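N-acetyltransferase domain-containing protein (Deinococcus radiodurans, PDB 3S6F) probably transfers acetyl groups to amines as a GNAT-fold N-acetyltransferase, and binds coenzyme A and calcium. Local coordinates at residues V81-G84 against W85-L88; P118-E121 against R122-L125. All coordinates share one frame; numbering follows the deposited sequence.

Contact 1 of 2, residues V81-G84 against W85-L88. With CA (calcium ion), chain D; COA (coenzyme A), chain B.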
ATOM      1  N   VAL A  81      -0.524  19.132   0.041  1.00  8.59           N
ATOM      2  CA  VAL A  81      -0.968  20.403  -0.518  1.00  8.60           C
ATOM      3  C   VAL A  81       0.076  21.429  -0.131  1.00  8.64           C
ATOM      4  O   VAL A  81       0.513  21.486   1.015  1.00  9.82           O
ATOM      5  CB  VAL A  81      -2.376  20.799   0.002  1.00  9.25           C
ATOM      6  CG1 VAL A  81      -2.759  22.214  -0.394  1.00 10.55           C
ATOM      7  CG2 VAL A  81      -3.423  19.767  -0.465  1.00 10.35           C
ATOM      8  N   GLN A  82       0.500  22.237  -1.090  1.00  9.20           N
ATOM      9  CA  GLN A  82       1.522  23.254  -0.802  1.00 10.37           C
ATOM     10  C   GLN A  82       0.981  24.241   0.222  1.00 10.65           C
ATOM     11  O   GLN A  82      -0.196  24.577   0.214  1.00 11.21           O
ATOM     12  CB  GLN A  82       1.975  23.943  -2.081  1.00 11.37           C
ATOM     13  CG  GLN A  82       2.686  22.919  -2.965  1.00 12.72           C
ATOM     14  CD  GLN A  82       3.428  23.471  -4.124  1.00 17.75           C
ATOM     15  OE1 GLN A  82       3.470  24.672  -4.301  1.00 25.54           O
ATOM     16  NE2 GLN A  82       4.057  22.593  -4.930  1.00 16.30           N
ATOM     17  N   ALA A  83       1.819  24.746   1.138  0.55 11.38           N
ATOM     18  CA  ALA A  83       1.300  25.438   2.341  0.55 11.06           C
ATOM     19  C   ALA A  83       0.331  26.614   2.089  0.55 11.79           C
ATOM     20  O   ALA A  83      -0.625  26.764   2.830  0.55 11.78           O
ATOM     21  CB  ALA A  83       2.481  25.894   3.285  0.55 11.84           C
ATOM     22  N   GLY A  84       0.553  27.417   1.048  0.55 11.37           N
ATOM     23  CA  GLY A  84      -0.284  28.587   0.751  0.55 12.20           C
ATOM     24  C   GLY A  84      -1.685  28.252   0.291  0.55 11.94           C
ATOM     25  O   GLY A  84      -2.526  29.121   0.158  0.55 11.84           O
ATOM     26  N   TRP A  85      -1.905  26.962   0.048  1.00 11.42           N
ATOM     27  CA  TRP A  85      -3.144  26.421  -0.508  1.00 10.64           C
ATOM     28  C   TRP A  85      -3.895  25.539   0.465  1.00 10.40           C
ATOM     29  O   TRP A  85      -4.954  25.022   0.104  1.00 11.49           O
ATOM     30  CB  TRP A  85      -2.858  25.627  -1.795  1.00 10.83           C
ATOM     31  CG  TRP A  85      -2.611  26.522  -2.963  1.00 12.42           C
ATOM     32  CD1 TRP A  85      -1.427  26.875  -3.504  1.00 13.46           C
ATOM     33  CD2 TRP A  85      -3.615  27.198  -3.722  1.00 14.47           C
ATOM     34  NE1 TRP A  85      -1.616  27.715  -4.580  1.00 15.21           N
ATOM     35  CE2 TRP A  85      -2.960  27.948  -4.711  1.00 15.94           C
ATOM     36  CE3 TRP A  85      -5.005  27.277  -3.629  1.00 17.23           C
ATOM     37  CZ2 TRP A  85      -3.661  28.736  -5.634  1.00 18.45           C
ATOM     38  CZ3 TRP A  85      -5.693  28.048  -4.549  1.00 18.61           C
ATOM     39  CH2 TRP A  85      -5.011  28.760  -5.521  1.00 20.50           C
ATOM     40  N   ARG A  86      -3.341  25.319   1.661  1.00 10.26           N
ATOM     41  CA  ARG A  86      -3.977  24.531   2.707  1.00 10.62           C
ATOM     42  C   ARG A  86      -5.160  25.279   3.310  1.00 10.88           C
ATOM     43  O   ARG A  86      -5.283  26.508   3.183  1.00 11.28           O
ATOM     44  CB  ARG A  86      -2.949  24.182   3.787  1.00 10.67           C
ATOM     45  CG  ARG A  86      -1.879  23.261   3.264  1.00 10.27           C
ATOM     46  CD  ARG A  86      -0.815  22.966   4.308  1.00 10.62           C
ATOM     47  NE  ARG A  86       0.256  22.193   3.692  1.00 11.69           N
ATOM     48  CZ  ARG A  86       1.512  22.226   4.033  1.00 11.58           C
ATOM     49  NH1 ARG A  86       1.927  22.826   5.145  1.00 15.73           N
ATOM     50  NH2 ARG A  86       2.396  21.556   3.350  1.00 13.46           N
ATOM     51  N   SER A  87      -6.005  24.547   4.028  1.00 11.05           N
ATOM     52  CA  SER A  87      -7.098  25.134   4.799  1.00 11.16           C
ATOM     53  C   SER A  87      -8.239  25.643   3.920  1.00 11.26           C
ATOM     54  O   SER A  87      -9.050  26.495   4.357  1.00 12.20           O
ATOM     55  CB  SER A  87      -6.620  26.224   5.758  1.00 12.33           C
ATOM     56  OG  SER A  87      -7.563  26.458   6.797  1.00 15.63           O
ATOM     57  N   LEU A  88      -8.327  25.136   2.700  1.00 11.32           N
ATOM     58  CA  LEU A  88      -9.405  25.446   1.770  1.00 11.20           C
ATOM     59  C   LEU A  88     -10.237  24.222   1.421  1.00 11.43           C
ATOM     60  O   LEU A  88     -11.164  24.309   0.625  1.00 14.07           O
ATOM     61  CB  LEU A  88      -8.860  26.056   0.481  1.00 11.67           C
ATOM     62  CG  LEU A  88      -8.159  27.372   0.577  1.00 12.43           C
ATOM     63  CD1 LEU A  88      -7.465  27.742  -0.724  1.00 15.68           C
ATOM     64  CD2 LEU A  88      -9.161  28.466   1.043  1.00 15.24           C
TER
HETATM   65 CA    CA D 201      -9.708  27.540   6.390  1.00 15.49          CA
HETATM   66  N1A COA B 200      -1.922  19.185  12.648  0.50 19.17           N
HETATM   67  C2A COA B 200      -3.219  19.413  13.055  0.50 18.02           C
HETATM   68  N3A COA B 200      -4.264  19.471  12.162  0.50 17.18           N
HETATM   69  C4A COA B 200      -3.987  19.317  10.843  0.50 14.87           C
HETATM   70  C5A COA B 200      -2.682  19.116  10.404  0.50 17.28           C
HETATM   71  C6A COA B 200      -1.637  19.022  11.321  0.50 19.22           C
HETATM   72  N6A COA B 200      -0.374  18.787  10.943  0.50 20.54           N
HETATM   73  N7A COA B 200      -2.725  19.008   9.049  0.50 16.85           N
HETATM   74  C8A COA B 200      -4.009  19.151   8.657  0.50 15.64           C
HETATM   75  N9A COA B 200      -4.803  19.346   9.752  0.50 15.18           N
HETATM   76  C1B COA B 200      -6.256  19.497   9.773  0.50 14.74           C
HETATM   77  C2B COA B 200      -6.690  20.848  10.327  0.50 14.37           C
HETATM   78  O2B COA B 200      -7.897  20.612  10.984  0.50 16.48           O
HETATM   79  C3B COA B 200      -6.965  21.712   9.105  0.50 13.59           C
HETATM   80  O3B COA B 200      -7.872  22.775   9.337  0.50 14.42           O
HETATM   81  P3B COA B 200      -7.323  24.274   9.632  0.50 15.64           P
HETATM   82  O7A COA B 200      -6.464  24.173  10.867  0.50 17.04           O
HETATM   83  O8A COA B 200      -6.509  24.714   8.441  0.50 15.62           O
HETATM   84  O9A COA B 200      -8.565  25.108   9.834  0.50 19.60           O
HETATM   85  C4B COA B 200      -7.509  20.645   8.169  0.50 11.99           C
HETATM   86  O4B COA B 200      -6.775  19.464   8.466  0.50 13.84           O
HETATM   87  C5B COA B 200      -7.358  21.001   6.702  0.50 10.82           C
HETATM   88  O5B COA B 200      -8.183  20.143   5.936  0.50  9.28           O
HETATM   89  P1A COA B 200      -8.293  20.437   4.351  0.50 11.56           P
HETATM   90  O1A COA B 200      -9.304  19.470   3.845  0.50 11.15           O
HETATM   91  O2A COA B 200      -8.490  21.893   4.048  0.50 11.63           O
HETATM   92  O3A COA B 200      -6.863  19.917   3.870  0.50 10.54           O
HETATM   93  P2A COA B 200      -5.579  20.768   3.416  0.50 11.05           P
HETATM   94  O4A COA B 200      -5.270  21.800   4.433  0.50 10.89           O
HETATM   95  O5A COA B 200      -5.797  21.206   2.010  0.50 11.37           O
HETATM   96  O6A COA B 200      -4.511  19.592   3.400  0.50 11.13           O
HETATM   97  CBP COA B 200      -2.925  18.169   4.484  0.50 10.60           C
HETATM   98  CCP COA B 200      -4.324  18.761   4.545  0.50 10.04           C
HETATM   99  CDP COA B 200      -2.769  17.370   3.176  0.50 12.12           C
HETATM  100  CEP COA B 200      -2.737  17.210   5.681  0.50 11.66           C
HETATM  101  CAP COA B 200      -1.948  19.356   4.557  0.50 11.19           C
HETATM  102  OAP COA B 200      -1.931  19.917   5.857  0.50 12.80           O
HETATM  103  C9P COA B 200      -0.545  18.919   4.205  0.50 13.54           C
HETATM  104  O9P COA B 200      -0.149  18.882   2.938  0.50  7.74           O
HETATM  105  N8P COA B 200       0.322  18.626   5.164  0.50 12.74           N
HETATM  106  C7P COA B 200       1.686  18.200   4.874  0.50 13.36           C
HETATM  107  C6P COA B 200       1.796  16.751   4.378  0.50 13.04           C
HETATM  108  C5P COA B 200       0.979  15.834   5.243  0.50 14.26           C
HETATM  109  O5P COA B 200       1.071  15.911   6.472  0.50 15.80           O
HETATM  110  N4P COA B 200       0.196  14.963   4.591  0.50 15.49           N
HETATM  111  C3P COA B 200      -0.463  13.855   5.240  0.50 18.50           C
HETATM  112  C2P COA B 200       0.286  12.578   4.863  0.50 22.34           C
HETATM  113  S1P COA B 200       1.936  12.457   5.633  0.50 29.05           S
HETATM  114  O   HOH W   1      -9.221  27.596   8.788  1.00 21.08           O
HETATM  115  O   HOH W   2     -11.267  28.234   4.839  1.00 24.54           O
HETATM  116  O   HOH W   3     -11.134  29.257   7.335  1.00 24.67           O
HETATM  117  O   HOH W   4     -10.489  25.385   7.081  0.50 14.95           O
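Arg86 folds back to meet the carbonyl of Val81 within the loop joining strand 73-81 to helix 90-102, the pyrophosphate-binding loop of the GNAT fold, where Arg86 opens the R-x-x-G-x-G signature. Arg86 CB lies 3.4 Å from O4A of coenzyme A, a pyrophosphate oxygen. With CG anti to the carbonyl carbon (chi1 -66°) and the chain extended through NE, CG passes Val81 O and CD meets the coenzyme's hydroxyl OAP. Arg86 NE then donates to Val81 O over 2.8 Å, bent to 134° at the hydrogen, and NH2 adds a weak bond to this same oxygen. One guanidinium face carries Ala83, whose CA, in one of two modelled conformers, sits 3.6 Å above the plane; across the opposite face lies N8P of coenzyme A. NH2 also forms a salt bridge with Glu29. A leucine here would probably leave Glu29 without its cationic mate and Val81 O without its side-chain donors. Trp85 N donates to Gln82 O over 2.9 Å, closing the turn, and beside it the Val81 CG1 methyl packs against Trp85 CB. Val81 N reaches coenzyme A O9P almost straight (177°), and Ser87 N donates to O4A. Ser87 OG is shared between metal and cofactor: it lies 2.4 Å from the calcium ion and donates to phosphate oxygen O8A of coenzyme A, 2.6 Å away.

Contact 2 of 2, residues P118-E121 against R122-L125. With COA (coenzyme A), chain B.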
ATOM      1  N   PRO A 118      -7.159  13.491  13.080  1.00 17.31           N
ATOM      2  CA  PRO A 118      -8.498  14.040  12.899  1.00 17.90           C
ATOM      3  C   PRO A 118      -8.869  14.370  11.448  1.00 16.61           C
ATOM      4  O   PRO A 118     -10.015  14.187  11.054  1.00 16.32           O
ATOM      5  CB  PRO A 118      -8.501  15.304  13.801  1.00 18.37           C
ATOM      6  CG  PRO A 118      -7.443  15.047  14.811  1.00 19.52           C
ATOM      7  CD  PRO A 118      -6.390  14.212  14.104  1.00 17.90           C
ATOM      8  N   PHE A 119      -7.893  14.780  10.644  1.00 15.81           N
ATOM      9  CA  PHE A 119      -8.130  15.034   9.228  1.00 14.94           C
ATOM     10  C   PHE A 119      -8.716  13.777   8.558  1.00 13.35           C
ATOM     11  O   PHE A 119      -9.648  13.851   7.772  1.00 13.62           O
ATOM     12  CB  PHE A 119      -6.816  15.469   8.577  1.00 14.17           C
ATOM     13  CG  PHE A 119      -6.860  15.477   7.075  1.00 12.81           C
ATOM     14  CD1 PHE A 119      -7.332  16.576   6.391  1.00 13.25           C
ATOM     15  CD2 PHE A 119      -6.404  14.420   6.325  1.00 12.00           C
ATOM     16  CE1 PHE A 119      -7.415  16.589   5.002  1.00 12.48           C
ATOM     17  CE2 PHE A 119      -6.503  14.472   4.946  1.00 12.28           C
ATOM     18  CZ  PHE A 119      -6.967  15.508   4.269  1.00 11.23           C
ATOM     19  N   TYR A 120      -8.111  12.644   8.858  1.00 13.21           N
ATOM     20  CA  TYR A 120      -8.546  11.393   8.263  1.00 12.84           C
ATOM     21  C   TYR A 120      -9.843  10.857   8.875  1.00 13.21           C
ATOM     22  O   TYR A 120     -10.687  10.298   8.175  1.00 14.62           O
ATOM     23  CB  TYR A 120      -7.439  10.335   8.330  1.00 12.24           C
ATOM     24  CG  TYR A 120      -6.257  10.678   7.466  1.00 11.32           C
ATOM     25  CD1 TYR A 120      -6.371  10.633   6.083  1.00 11.61           C
ATOM     26  CD2 TYR A 120      -5.024  11.016   8.002  1.00 11.84           C
ATOM     27  CE1 TYR A 120      -5.301  10.955   5.239  1.00 10.88           C
ATOM     28  CE2 TYR A 120      -3.938  11.323   7.157  1.00 13.58           C
ATOM     29  CZ  TYR A 120      -4.088  11.287   5.792  1.00 11.99           C
ATOM     30  OH  TYR A 120      -3.019  11.552   4.960  1.00 15.13           O
ATOM     31  N   GLU A 121     -10.040  11.062  10.178  1.00 14.75           N
ATOM     32  CA  GLU A 121     -11.290  10.630  10.806  1.00 16.77           C
ATOM     33  C   GLU A 121     -12.469  11.383  10.203  1.00 16.29           C
ATOM     34  O   GLU A 121     -13.547  10.795   9.976  1.00 16.92           O
ATOM     35  CB  GLU A 121     -11.244  10.803  12.316  1.00 18.35           C
ATOM     36  CG  GLU A 121     -10.320   9.751  12.937  1.00 21.36           C
ATOM     37  CD  GLU A 121     -10.181   9.809  14.440  1.00 28.64           C
ATOM     38  OE1 GLU A 121     -10.268  10.937  14.981  1.00 29.26           O
ATOM     39  OE2 GLU A 121      -9.919   8.729  15.047  1.00 31.18           O
ATOM     40  N   ARG A 122     -12.271  12.677   9.872  1.00 16.52           N
ATOM     41  CA  ARG A 122     -13.393  13.424   9.290  0.50 17.19           C
ATOM     42  C   ARG A 122     -13.768  12.948   7.891  1.00 17.22           C
ATOM     43  O   ARG A 122     -14.907  13.142   7.445  1.00 19.90           O
ATOM     44  CB  ARG A 122     -13.114  14.924   9.315  0.50 17.13           C
ATOM     45  CG  ARG A 122     -13.201  15.502  10.724  0.50 20.48           C
ATOM     46  CD  ARG A 122     -12.975  17.033  10.775  0.50 22.50           C
ATOM     47  NE  ARG A 122     -12.055  17.403  11.866  0.50 25.49           N
ATOM     48  CZ  ARG A 122     -10.810  17.851  11.711  0.50 22.55           C
ATOM     49  NH1 ARG A 122     -10.272  18.049  10.507  0.50 24.33           N
ATOM     50  NH2 ARG A 122     -10.102  18.148  12.788  0.50 28.48           N
ATOM     51  N   LEU A 123     -12.840  12.273   7.210  1.00 15.92           N
ATOM     52  CA  LEU A 123     -13.123  11.645   5.921  1.00 16.12           C
ATOM     53  C   LEU A 123     -13.781  10.239   6.036  1.00 16.66           C
ATOM     54  O   LEU A 123     -14.070   9.573   5.018  1.00 18.60           O
ATOM     55  CB  LEU A 123     -11.843  11.541   5.099  1.00 14.73           C
ATOM     56  CG  LEU A 123     -11.250  12.859   4.630  1.00 15.05           C
ATOM     57  CD1 LEU A 123      -9.816  12.714   4.214  1.00 15.08           C
ATOM     58  CD2 LEU A 123     -12.086  13.358   3.472  1.00 20.08           C
ATOM     59  N   GLY A 124     -13.969   9.769   7.260  1.00 16.36           N
ATOM     60  CA  GLY A 124     -14.582   8.463   7.525  1.00 16.51           C
ATOM     61  C   GLY A 124     -13.623   7.322   7.787  1.00 15.82           C
ATOM     62  O   GLY A 124     -14.061   6.194   7.956  1.00 17.27           O
ATOM     63  N   LEU A 125     -12.329   7.597   7.826  1.00 14.90           N
ATOM     64  CA  LEU A 125     -11.360   6.529   8.063  1.00 14.33           C
ATOM     65  C   LEU A 125     -11.318   6.192   9.547  1.00 14.13           C
ATOM     66  O   LEU A 125     -11.549   7.058  10.397  1.00 15.42           O
ATOM     67  CB  LEU A 125      -9.960   6.878   7.542  1.00 13.38           C
ATOM     68  CG  LEU A 125      -9.809   6.867   6.009  1.00 12.98           C
ATOM     69  CD1 LEU A 125     -10.484   8.033   5.312  1.00 16.48           C
ATOM     70  CD2 LEU A 125      -8.318   6.815   5.628  1.00 13.11           C
TER
HETATM   71  N1A COA B 200      -1.922  19.185  12.648  0.50 19.17           N
HETATM   72  C2A COA B 200      -3.219  19.413  13.055  0.50 18.02           C
HETATM   73  N3A COA B 200      -4.264  19.471  12.162  0.50 17.18           N
HETATM   74  C4A COA B 200      -3.987  19.317  10.843  0.50 14.87           C
HETATM   75  C5A COA B 200      -2.682  19.116  10.404  0.50 17.28           C
HETATM   76  C6A COA B 200      -1.637  19.022  11.321  0.50 19.22           C
HETATM   77  N6A COA B 200      -0.374  18.787  10.943  0.50 20.54           N
HETATM   78  N7A COA B 200      -2.725  19.008   9.049  0.50 16.85           N
HETATM   79  C8A COA B 200      -4.009  19.151   8.657  0.50 15.64           C
HETATM   80  N9A COA B 200      -4.803  19.346   9.752  0.50 15.18           N
HETATM   81  C1B COA B 200      -6.256  19.497   9.773  0.50 14.74           C
HETATM   82  C2B COA B 200      -6.690  20.848  10.327  0.50 14.37           C
HETATM   83  O2B COA B 200      -7.897  20.612  10.984  0.50 16.48           O
HETATM   84  C3B COA B 200      -6.965  21.712   9.105  0.50 13.59           C
HETATM   85  O3B COA B 200      -7.872  22.775   9.337  0.50 14.42           O
HETATM   86  P3B COA B 200      -7.323  24.274   9.632  0.50 15.64           P
HETATM   87  O7A COA B 200      -6.464  24.173  10.867  0.50 17.04           O
HETATM   88  O8A COA B 200      -6.509  24.714   8.441  0.50 15.62           O
HETATM   89  O9A COA B 200      -8.565  25.108   9.834  0.50 19.60           O
HETATM   90  C4B COA B 200      -7.509  20.645   8.169  0.50 11.99           C
HETATM   91  O4B COA B 200      -6.775  19.464   8.466  0.50 13.84           O
HETATM   92  C5B COA B 200      -7.358  21.001   6.702  0.50 10.82           C
HETATM   93  O5B COA B 200      -8.183  20.143   5.936  0.50  9.28           O
HETATM   94  P1A COA B 200      -8.293  20.437   4.351  0.50 11.56           P
HETATM   95  O1A COA B 200      -9.304  19.470   3.845  0.50 11.15           O
HETATM   96  O2A COA B 200      -8.490  21.893   4.048  0.50 11.63           O
HETATM   97  O3A COA B 200      -6.863  19.917   3.870  0.50 10.54           O
HETATM   98  P2A COA B 200      -5.579  20.768   3.416  0.50 11.05           P
HETATM   99  O4A COA B 200      -5.270  21.800   4.433  0.50 10.89           O
HETATM  100  O5A COA B 200      -5.797  21.206   2.010  0.50 11.37           O
HETATM  101  O6A COA B 200      -4.511  19.592   3.400  0.50 11.13           O
HETATM  102  CBP COA B 200      -2.925  18.169   4.484  0.50 10.60           C
HETATM  103  CCP COA B 200      -4.324  18.761   4.545  0.50 10.04           C
HETATM  104  CDP COA B 200      -2.769  17.370   3.176  0.50 12.12           C
HETATM  105  CEP COA B 200      -2.737  17.210   5.681  0.50 11.66           C
HETATM  106  CAP COA B 200      -1.948  19.356   4.557  0.50 11.19           C
HETATM  107  OAP COA B 200      -1.931  19.917   5.857  0.50 12.80           O
HETATM  108  C9P COA B 200      -0.545  18.919   4.205  0.50 13.54           C
HETATM  109  O9P COA B 200      -0.149  18.882   2.938  0.50  7.74           O
HETATM  110  N8P COA B 200       0.322  18.626   5.164  0.50 12.74           N
HETATM  111  C7P COA B 200       1.686  18.200   4.874  0.50 13.36           C
HETATM  112  C6P COA B 200       1.796  16.751   4.378  0.50 13.04           C
HETATM  113  C5P COA B 200       0.979  15.834   5.243  0.50 14.26           C
HETATM  114  O5P COA B 200       1.071  15.911   6.472  0.50 15.80           O
HETATM  115  N4P COA B 200       0.196  14.963   4.591  0.50 15.49           N
HETATM  116  C3P COA B 200      -0.463  13.855   5.240  0.50 18.50           C
HETATM  117  C2P COA B 200       0.286  12.578   4.863  0.50 22.34           C
HETATM  118  S1P COA B 200       1.936  12.457   5.633  0.50 29.05           S
HETATM  119  O   HOH W   5     -13.954   8.226  11.004  1.00 24.92           O
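Leu123 pushes its CD1 methyl against the ring of Phe119, one helical turn earlier, at the point where helix 117-122 ends in a Schellman motif. The methyl lies 4.3 Å from the centroid of the Phe119 ring and 30° off its normal, an off-centre CH-pi contact leaning toward CE2. The same methyl also borders CD1 of Tyr120, so one bump serves the hollow between two aromatic side chains. Those rings fit each other as well: Phe119 CD2 stands 3.6 Å above the plane of the Tyr120 ring, over its centre. Because CG of Phe119 is anti to its backbone N (chi1 168°), the ring swings toward coenzyme A, and its CE1 comes 3.6 Å from O3A of the coenzyme.

A second bump belongs to Leu125, whose CD2 rests 4.3 Å from Tyr120 CD1. Leu125 is brought back there by the turn itself: Leu125 N donates to Tyr120 O, and Gly124 N donates to Glu121 O over 2.9 Å. Gly124 has a positive phi of 98°, at which a CB would jam against Leu123 O. Water 5 bridges Glu121 O and Leu125 O, donating to both.

On the coenzyme side, Arg122, in one of two modelled conformers, lays a guanidinium face over Pro118 O and brings NH2 to 3.4 Å from Pro118 CB; its NH1 approaches ribose hydroxyl O2B of coenzyme A obliquely, in keeping with its place in the coenzyme A site.

Among its neighbours, Leu123 touches Ser92 and Met95 of helix 90-102, Phe119 and Tyr120 meet Leu79 of strand 73-81, Tyr120 and Leu125 reach Leu110 of strand 107-112, and Met131 of the second subunit packs on Tyr120, Glu121 and Leu125.

Contact 1 closes before contact 2 opens along the chain, and helix 90-102 and strand 107-112 come between them. Their centres are 18 Å apart and their nearest atoms about 7 Å, so they do not touch; coenzyme A bridges the gap by touching both. Residues 81-88 leave the end of strand 73-81, which lies parallel to and beside strand 107-112 in the mixed sheet, whereas residues 118-125 turn from helix 117-122 toward strand 126-134. Helix 90-102 is common to both surroundings, packing against Val81 and Leu123. This arrangement, a loop and a helix end on one cofactor, is consistent with the acetyl-CoA site of a GNAT enzyme.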